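Local coordinates for protein epidermin leader peptide processing serine protease EpiP (Staphylococcus aureus subsp. aureus, PDB 3QFH) that probably acts as a subtilisin-like serine endopeptidase that cleaves the leader peptide from the precursor of the lantibiotic epidermin, at residues I108-S114 with L433-K437; S237-L241 with D252-Y257. All blocks are in the same frame, centred on the assembly; numbering follows the deposited sequence.

Interaction 1 (I108-S114 with L433-K437); sequences ITNNGAS and LDVYK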
ATOM      1  N   ILE A 108     -19.042   7.428   3.471  1.00 29.93           N
ATOM      2  CA  ILE A 108     -18.022   8.468   3.514  1.00 29.41           C
ATOM      3  C   ILE A 108     -18.301   9.692   2.642  1.00 29.71           C
ATOM      4  O   ILE A 108     -17.578  10.670   2.738  1.00 31.36           O
ATOM      5  CB  ILE A 108     -16.627   7.878   3.204  1.00 28.58           C
ATOM      6  CG1 ILE A 108     -16.479   7.499   1.722  1.00 28.02           C
ATOM      7  CG2 ILE A 108     -16.362   6.681   4.109  1.00 26.82           C
ATOM      8  CD1 ILE A 108     -15.103   6.950   1.340  1.00 24.33           C
ATOM      9  N   THR A 109     -19.352   9.651   1.826  1.00 30.11           N
ATOM     10  CA  THR A 109     -19.661  10.745   0.906  1.00 30.24           C
ATOM     11  C   THR A 109     -21.017  11.392   1.172  1.00 31.80           C
ATOM     12  O   THR A 109     -21.535  12.098   0.312  1.00 32.07           O
ATOM     13  CB  THR A 109     -19.690  10.231  -0.551  1.00 30.23           C
ATOM     14  OG1 THR A 109     -20.726   9.247  -0.697  1.00 29.18           O
ATOM     15  CG2 THR A 109     -18.350   9.624  -0.950  1.00 27.33           C
ATOM     16  N   ASN A 110     -21.589  11.183   2.355  1.00 33.00           N
ATOM     17  CA  ASN A 110     -22.945  11.678   2.623  1.00 33.95           C
ATOM     18  C   ASN A 110     -23.909  11.176   1.548  1.00 32.37           C
ATOM     19  O   ASN A 110     -24.655  11.946   0.955  1.00 32.09           O
ATOM     20  CB  ASN A 110     -23.000  13.220   2.712  1.00 36.00           C
ATOM     21  CG  ASN A 110     -22.888  13.746   4.140  1.00 40.89           C
ATOM     22  OD1 ASN A 110     -22.307  13.112   5.027  1.00 48.83           O
ATOM     23  ND2 ASN A 110     -23.439  14.927   4.358  1.00 47.65           N
ATOM     24  N   ASN A 111     -23.869   9.876   1.286  1.00 31.30           N
ATOM     25  CA  ASN A 111     -24.747   9.260   0.290  1.00 31.30           C
ATOM     26  C   ASN A 111     -24.573   9.818  -1.123  1.00 29.94           C
ATOM     27  O   ASN A 111     -25.536   9.967  -1.877  1.00 28.58           O
ATOM     28  CB  ASN A 111     -26.208   9.328   0.748  1.00 32.33           C
ATOM     29  CG  ASN A 111     -26.453   8.519   2.027  1.00 35.30           C
ATOM     30  OD1 ASN A 111     -25.828   7.481   2.253  1.00 34.23           O
ATOM     31  ND2 ASN A 111     -27.365   8.990   2.855  1.00 38.34           N
ATOM     32  N   GLY A 112     -23.332  10.124  -1.480  1.00 29.37           N
ATOM     33  CA  GLY A 112     -23.047  10.615  -2.823  1.00 30.43           C
ATOM     34  C   GLY A 112     -23.071  12.119  -2.984  1.00 31.44           C
ATOM     35  O   GLY A 112     -22.680  12.622  -4.042  1.00 31.68           O
ATOM     36  N   ALA A 113     -23.515  12.847  -1.956  1.00 31.87           N
ATOM     37  CA  ALA A 113     -23.548  14.318  -2.034  1.00 33.83           C
ATOM     38  C   ALA A 113     -22.164  14.945  -2.230  1.00 33.31           C
ATOM     39  O   ALA A 113     -22.059  15.990  -2.844  1.00 33.60           O
ATOM     40  CB  ALA A 113     -24.228  14.926  -0.806  1.00 33.80           C
ATOM     41  N   SER A 114     -21.102  14.313  -1.728  1.00 32.63           N
ATOM     42  CA  SER A 114     -19.779  14.902  -1.880  1.00 32.83           C
ATOM     43  C   SER A 114     -19.285  14.929  -3.348  1.00 33.42           C
ATOM     44  O   SER A 114     -18.406  15.746  -3.689  1.00 32.56           O
ATOM     45  CB  SER A 114     -18.752  14.243  -0.967  1.00 32.62           C
ATOM     46  OG  SER A 114     -18.426  12.957  -1.399  1.00 34.44           O
ATOM     47  N   LEU A 433     -12.907   8.209   8.027  1.00 25.43           N
ATOM     48  CA  LEU A 433     -12.863   9.104   6.867  1.00 24.94           C
ATOM     49  C   LEU A 433     -14.252   9.693   6.523  1.00 25.24           C
ATOM     50  O   LEU A 433     -15.237   8.957   6.500  1.00 23.16           O
ATOM     51  CB  LEU A 433     -12.357   8.277   5.676  1.00 23.62           C
ATOM     52  CG  LEU A 433     -12.228   8.939   4.299  1.00 24.77           C
ATOM     53  CD1 LEU A 433     -11.279  10.132   4.326  1.00 26.38           C
ATOM     54  CD2 LEU A 433     -11.774   7.890   3.276  1.00 21.45           C
ATOM     55  N   ASP A 434     -14.322  11.005   6.271  1.00 25.65           N
ATOM     56  CA  ASP A 434     -15.577  11.671   5.847  1.00 27.70           C
ATOM     57  C   ASP A 434     -15.207  12.668   4.728  1.00 27.67           C
ATOM     58  O   ASP A 434     -14.741  13.788   4.976  1.00 26.87           O
ATOM     59  CB  ASP A 434     -16.284  12.371   7.012  1.00 28.80           C
ATOM     60  CG  ASP A 434     -17.682  12.930   6.628  1.00 35.03           C
ATOM     61  OD1 ASP A 434     -18.486  13.180   7.573  1.00 44.04           O
ATOM     62  OD2 ASP A 434     -17.995  13.114   5.417  1.00 34.05           O
ATOM     63  N   VAL A 435     -15.394  12.211   3.498  1.00 27.34           N
ATOM     64  CA  VAL A 435     -15.013  12.961   2.312  1.00 27.06           C
ATOM     65  C   VAL A 435     -15.890  14.180   2.125  1.00 28.58           C
ATOM     66  O   VAL A 435     -15.422  15.230   1.661  1.00 27.57           O
ATOM     67  CB  VAL A 435     -15.020  12.031   1.064  1.00 27.93           C
ATOM     68  CG1 VAL A 435     -14.757  12.804  -0.223  1.00 25.67           C
ATOM     69  CG2 VAL A 435     -13.997  10.905   1.262  1.00 25.74           C
ATOM     70  N   TYR A 436     -17.153  14.079   2.522  1.00 29.77           N
ATOM     71  CA  TYR A 436     -18.040  15.236   2.400  1.00 30.51           C
ATOM     72  C   TYR A 436     -17.498  16.393   3.244  1.00 30.51           C
ATOM     73  O   TYR A 436     -17.411  17.544   2.766  1.00 28.21           O
ATOM     74  CB  TYR A 436     -19.457  14.882   2.794  1.00 31.15           C
ATOM     75  CG  TYR A 436     -20.412  16.029   2.717  1.00 32.13           C
ATOM     76  CD1 TYR A 436     -21.030  16.358   1.516  1.00 34.04           C
ATOM     77  CD2 TYR A 436     -20.734  16.764   3.851  1.00 36.92           C
ATOM     78  CE1 TYR A 436     -21.926  17.410   1.433  1.00 36.34           C
ATOM     79  CE2 TYR A 436     -21.627  17.828   3.784  1.00 40.02           C
ATOM     80  CZ  TYR A 436     -22.222  18.140   2.572  1.00 39.18           C
ATOM     81  OH  TYR A 436     -23.108  19.176   2.500  1.00 42.62           O
ATOM     82  N   LYS A 437     -17.114  16.087   4.479  1.00 29.56           N
ATOM     83  CA  LYS A 437     -16.536  17.116   5.343  1.00 31.82           C
ATOM     84  C   LYS A 437     -15.233  17.679   4.764  1.00 29.99           C
ATOM     85  O   LYS A 437     -15.031  18.884   4.763  1.00 29.96           O
ATOM     86  CB  LYS A 437     -16.271  16.597   6.758  1.00 32.28           C
ATOM     87  CG  LYS A 437     -17.518  16.442   7.633  1.00 37.15           C
ATOM     88  CD  LYS A 437     -17.133  16.111   9.089  1.00 41.15           C
ATOM     89  CE  LYS A 437     -18.363  15.852   9.956  1.00 43.93           C
ATOM     90  NZ  LYS A 437     -19.261  17.053  10.106  1.00 49.55           N
TER
HETATM   91  O   HOH W   1     -20.582  14.440   6.982  1.00 46.58           O

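Interaction 2 (S237-L241 with D252-Y257); sequences SYIIL and DEKVEY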
ATOM      1  N   SER A 237       3.838  -6.520   5.719  1.00 48.48           N
ATOM      2  CA  SER A 237       4.715  -7.633   5.973  1.00 49.17           C
ATOM      3  C   SER A 237       5.254  -7.470   7.368  1.00 47.84           C
ATOM      4  O   SER A 237       5.427  -6.349   7.856  1.00 48.45           O
ATOM      5  CB  SER A 237       5.886  -7.657   4.994  1.00 49.13           C
ATOM      6  OG  SER A 237       6.782  -6.611   5.297  1.00 52.69           O
ATOM      7  N   TYR A 238       5.512  -8.587   8.018  1.00 46.55           N
ATOM      8  CA  TYR A 238       6.088  -8.555   9.327  1.00 46.72           C
ATOM      9  C   TYR A 238       7.551  -8.813   9.087  1.00 47.76           C
ATOM     10  O   TYR A 238       7.929  -9.849   8.528  1.00 48.88           O
ATOM     11  CB  TYR A 238       5.442  -9.578  10.235  1.00 47.52           C
ATOM     12  CG  TYR A 238       4.000  -9.256  10.478  1.00 46.09           C
ATOM     13  CD1 TYR A 238       3.635  -8.348  11.457  1.00 45.65           C
ATOM     14  CD2 TYR A 238       2.998  -9.835   9.712  1.00 45.49           C
ATOM     15  CE1 TYR A 238       2.316  -8.029  11.682  1.00 44.10           C
ATOM     16  CE2 TYR A 238       1.664  -9.524   9.937  1.00 46.94           C
ATOM     17  CZ  TYR A 238       1.334  -8.614  10.929  1.00 43.79           C
ATOM     18  OH  TYR A 238       0.020  -8.284  11.166  1.00 45.39           O
ATOM     19  N   ILE A 239       8.368  -7.853   9.496  1.00 46.69           N
ATOM     20  CA  ILE A 239       9.786  -7.902   9.250  1.00 47.01           C
ATOM     21  C   ILE A 239      10.550  -8.045  10.560  1.00 47.16           C
ATOM     22  O   ILE A 239      10.148  -7.496  11.586  1.00 45.79           O
ATOM     23  CB  ILE A 239      10.204  -6.620   8.480  1.00 46.83           C
ATOM     24  CG1 ILE A 239      11.586  -6.766   7.859  1.00 47.40           C
ATOM     25  CG2 ILE A 239      10.097  -5.375   9.372  1.00 46.05           C
ATOM     26  CD1 ILE A 239      11.930  -5.633   6.938  1.00 45.51           C
ATOM     27  N   ILE A 240      11.634  -8.816  10.516  1.00 47.24           N
ATOM     28  CA  ILE A 240      12.501  -9.014  11.664  1.00 48.05           C
ATOM     29  C   ILE A 240      13.703  -8.081  11.541  1.00 48.66           C
ATOM     30  O   ILE A 240      14.340  -8.014  10.487  1.00 47.37           O
ATOM     31  CB  ILE A 240      13.015 -10.486  11.752  1.00 49.01           C
ATOM     32  CG1 ILE A 240      11.841 -11.466  11.844  1.00 49.41           C
ATOM     33  CG2 ILE A 240      13.931 -10.653  12.944  1.00 48.13           C
ATOM     34  CD1 ILE A 240      12.239 -12.922  11.763  1.00 51.53           C
ATOM     35  N   LEU A 241      13.983  -7.333  12.602  1.00 49.70           N
ATOM     36  CA  LEU A 241      15.156  -6.465  12.637  1.00 51.71           C
ATOM     37  C   LEU A 241      15.715  -6.520  14.037  1.00 53.44           C
ATOM     38  O   LEU A 241      14.966  -6.650  15.011  1.00 53.22           O
ATOM     39  CB  LEU A 241      14.858  -5.023  12.236  1.00 51.75           C
ATOM     40  CG  LEU A 241      14.001  -4.166  13.156  1.00 53.22           C
ATOM     41  CD1 LEU A 241      14.116  -2.699  12.765  1.00 55.33           C
ATOM     42  CD2 LEU A 241      12.557  -4.650  13.123  1.00 56.49           C
ATOM     43  N   ASP A 252      19.202 -10.747  10.367  1.00 42.39           N
ATOM     44  CA  ASP A 252      17.850 -10.204  10.348  1.00 40.99           C
ATOM     45  C   ASP A 252      17.519  -9.681   8.935  1.00 40.08           C
ATOM     46  O   ASP A 252      18.189 -10.053   7.972  1.00 40.53           O
ATOM     47  CB  ASP A 252      17.705  -9.119  11.415  1.00 40.07           C
ATOM     48  CG  ASP A 252      18.634  -7.929  11.184  1.00 42.80           C
ATOM     49  OD1 ASP A 252      19.359  -7.891  10.154  1.00 39.08           O
ATOM     50  OD2 ASP A 252      18.646  -7.023  12.044  1.00 44.26           O
ATOM     51  N   GLU A 253      16.501  -8.830   8.812  1.00 38.20           N
ATOM     52  CA  GLU A 253      16.084  -8.303   7.509  1.00 37.66           C
ATOM     53  C   GLU A 253      16.318  -6.792   7.419  1.00 36.54           C
ATOM     54  O   GLU A 253      15.546  -6.036   6.841  1.00 35.08           O
ATOM     55  CB  GLU A 253      14.636  -8.720   7.263  1.00 37.94           C
ATOM     56  CG  GLU A 253      14.523 -10.266   7.349  1.00 41.44           C
ATOM     57  CD  GLU A 253      13.128 -10.800   7.491  1.00 44.10           C
ATOM     58  OE1 GLU A 253      12.214 -10.054   7.893  1.00 43.60           O
ATOM     59  OE2 GLU A 253      12.954 -12.007   7.220  1.00 50.98           O
ATOM     60  N   LYS A 254      17.447  -6.387   7.974  1.00 37.12           N
ATOM     61  CA  LYS A 254      17.863  -5.004   8.020  1.00 36.17           C
ATOM     62  C   LYS A 254      17.872  -4.270   6.687  1.00 34.41           C
ATOM     63  O   LYS A 254      17.368  -3.134   6.594  1.00 32.58           O
ATOM     64  CB  LYS A 254      19.265  -4.957   8.618  1.00 38.24           C
ATOM     65  CG  LYS A 254      19.935  -3.592   8.672  1.00 40.50           C
ATOM     66  CD  LYS A 254      19.236  -2.643   9.594  1.00 43.45           C
ATOM     67  CE  LYS A 254      20.131  -1.434   9.922  1.00 44.99           C
ATOM     68  NZ  LYS A 254      19.388  -0.372  10.651  1.00 46.95           N
ATOM     69  N   VAL A 255      18.456  -4.880   5.660  1.00 32.27           N
ATOM     70  CA  VAL A 255      18.576  -4.184   4.374  1.00 31.64           C
ATOM     71  C   VAL A 255      17.221  -3.810   3.790  1.00 31.35           C
ATOM     72  O   VAL A 255      17.043  -2.693   3.289  1.00 29.31           O
ATOM     73  CB  VAL A 255      19.441  -4.954   3.367  1.00 32.33           C
ATOM     74  CG1 VAL A 255      19.472  -4.234   2.033  1.00 29.45           C
ATOM     75  CG2 VAL A 255      20.844  -5.082   3.911  1.00 31.88           C
ATOM     76  N   GLU A 256      16.262  -4.728   3.888  1.00 31.57           N
ATOM     77  CA  GLU A 256      14.926  -4.486   3.404  1.00 31.50           C
ATOM     78  C   GLU A 256      14.256  -3.392   4.213  1.00 31.37           C
ATOM     79  O   GLU A 256      13.587  -2.543   3.658  1.00 29.14           O
ATOM     80  CB  GLU A 256      14.058  -5.749   3.467  1.00 31.57           C
ATOM     81  CG  GLU A 256      14.212  -6.702   2.317  1.00 37.94           C
ATOM     82  CD  GLU A 256      15.495  -7.508   2.309  1.00 43.18           C
ATOM     83  OE1 GLU A 256      16.209  -7.582   3.350  1.00 45.73           O
ATOM     84  OE2 GLU A 256      15.760  -8.102   1.237  1.00 44.96           O
ATOM     85  N   TYR A 257      14.406  -3.450   5.534  1.00 33.34           N
ATOM     86  CA  TYR A 257      13.805  -2.456   6.420  1.00 33.51           C
ATOM     87  C   TYR A 257      14.285  -1.058   6.008  1.00 33.03           C
ATOM     88  O   TYR A 257      13.481  -0.146   5.758  1.00 32.11           O
ATOM     89  CB  TYR A 257      14.159  -2.739   7.888  1.00 33.78           C
ATOM     90  CG  TYR A 257      13.458  -1.792   8.824  1.00 38.11           C
ATOM     91  CD1 TYR A 257      12.260  -2.145   9.424  1.00 39.95           C
ATOM     92  CD2 TYR A 257      13.967  -0.514   9.065  1.00 40.68           C
ATOM     93  CE1 TYR A 257      11.589  -1.256  10.262  1.00 41.75           C
ATOM     94  CE2 TYR A 257      13.313   0.366   9.905  1.00 42.69           C
ATOM     95  CZ  TYR A 257      12.121  -0.012  10.496  1.00 42.01           C
ATOM     96  OH  TYR A 257      11.461   0.866  11.320  1.00 43.23           O
TER

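Interaction 1 (I108-S114 with L433-K437)
The side-chain amide of Asn110 stacks on one face of the Tyr436 ring, with the two planes 12° apart. Asn110 ND2 lies toward the rim and comes to 3.3 Å from Tyr436 CD2. Asn110 CB makes an off-centre CH-pi contact with the same ring. At the ring edge, in plane, sits Ser114 N, which donates to Thr109 O. Ala113 CB meets Tyr436 CE1 obliquely at 4.1 Å. Tyr436 CG is anti to the backbone N (chi1 179°), which sets the ring beside Asn110 and Ala113, the first and last residues of a type I' turn. At the other end of the Asn110 amide, a water donates to Asn110 OD1 at 2.9 Å. Its link on to Asp434 OD1 is unusually short and so doubtful.

Asp434 is the N-cap of helix 435-439. Asp434 OD2 accepts from Lys437 N at 3.2 Å, met from above the carboxylate plane. Ile108 O also meets this helix start. Ile108 O accepts from Val435 N at 2.8 Å, and weakly from Tyr436 N. Next to these bonds, Ile108 CD1 packs against Leu433 CD2 (4.0 Å) and Val435 CG2 (4.1 Å).

The contact thus joins the loop after helix 103-108 to the start of a C-terminal helix. Helix 382-400 lies against the apolar part, touching Ile108, Leu433 and Val435. Strand 338-341, at one border of the parallel sheet, adds Pro341 against Ile108 and Ala340 against Leu433.

Interaction 2 (S237-L241 with D252-Y257)
Strand 237-241 meets the N-terminal end of helix 254-269 within the subtilisin-like domain. Glu253 holds the N-cap position but turns its carboxylate to the strand and Arg295. Two hydrogen bonds run between Glu253 and Ile240 in opposite senses. Ile240 N donates to Glu253 OE1 at 3.0 Å, nearly straight at 175°, from above the carboxylate plane. Glu253 N donates back to Ile240 O at 2.9 Å. Both backbone polar atoms of Ile240 are therefore satisfied by one residue. The extended Glu253 chain brings OE1 alongside the strand, while OE2 forms a salt bridge with Arg295. The Arg295 charge would be expected to keep this carboxylate ionised.

Asp252 has its own partners. OD2 pairs with Arg250 and accepts from Asp242 N, and OD1 accepts weakly from Lys254 N. The neighbouring strand residues Ile239 and Leu241 bond through their backbones to strand 302-306.

Apolar contacts complete the join. With chi1 at -165° and chi2 at 171° the Ile239 chain is extended, and this carries Ile239 CD1 to Tyr257 CB at 3.8 Å. Ile239 CG2 lies at the edge of the Tyr257 ring, in plane. Leu241 CD1 sits over the centre of the Tyr257 ring, 3.8 Å from the centroid and 11° off the normal.

How the interactions relate
Interactions 1 and 2 lie on opposite sides of the chain's centre. Their centres are 38 Å apart and their nearest atoms about 21 Å, so they do not touch. Interaction 2 is a local join between a strand and the next helix. Both its segments fall between the two of interaction 1 along the chain, which are 319 residues apart. Interaction 1 borders strand 338-341, the last strand at one side of the seven-stranded parallel sheet, and joins the loop after helix 103-108 to the last helix of the chain. Strand 249-250 pairs in parallel with strand 73-78, which Lys254 and Val255 touch. Interaction 2 thus probably lies at the junction of the propeptide-like and protease parts.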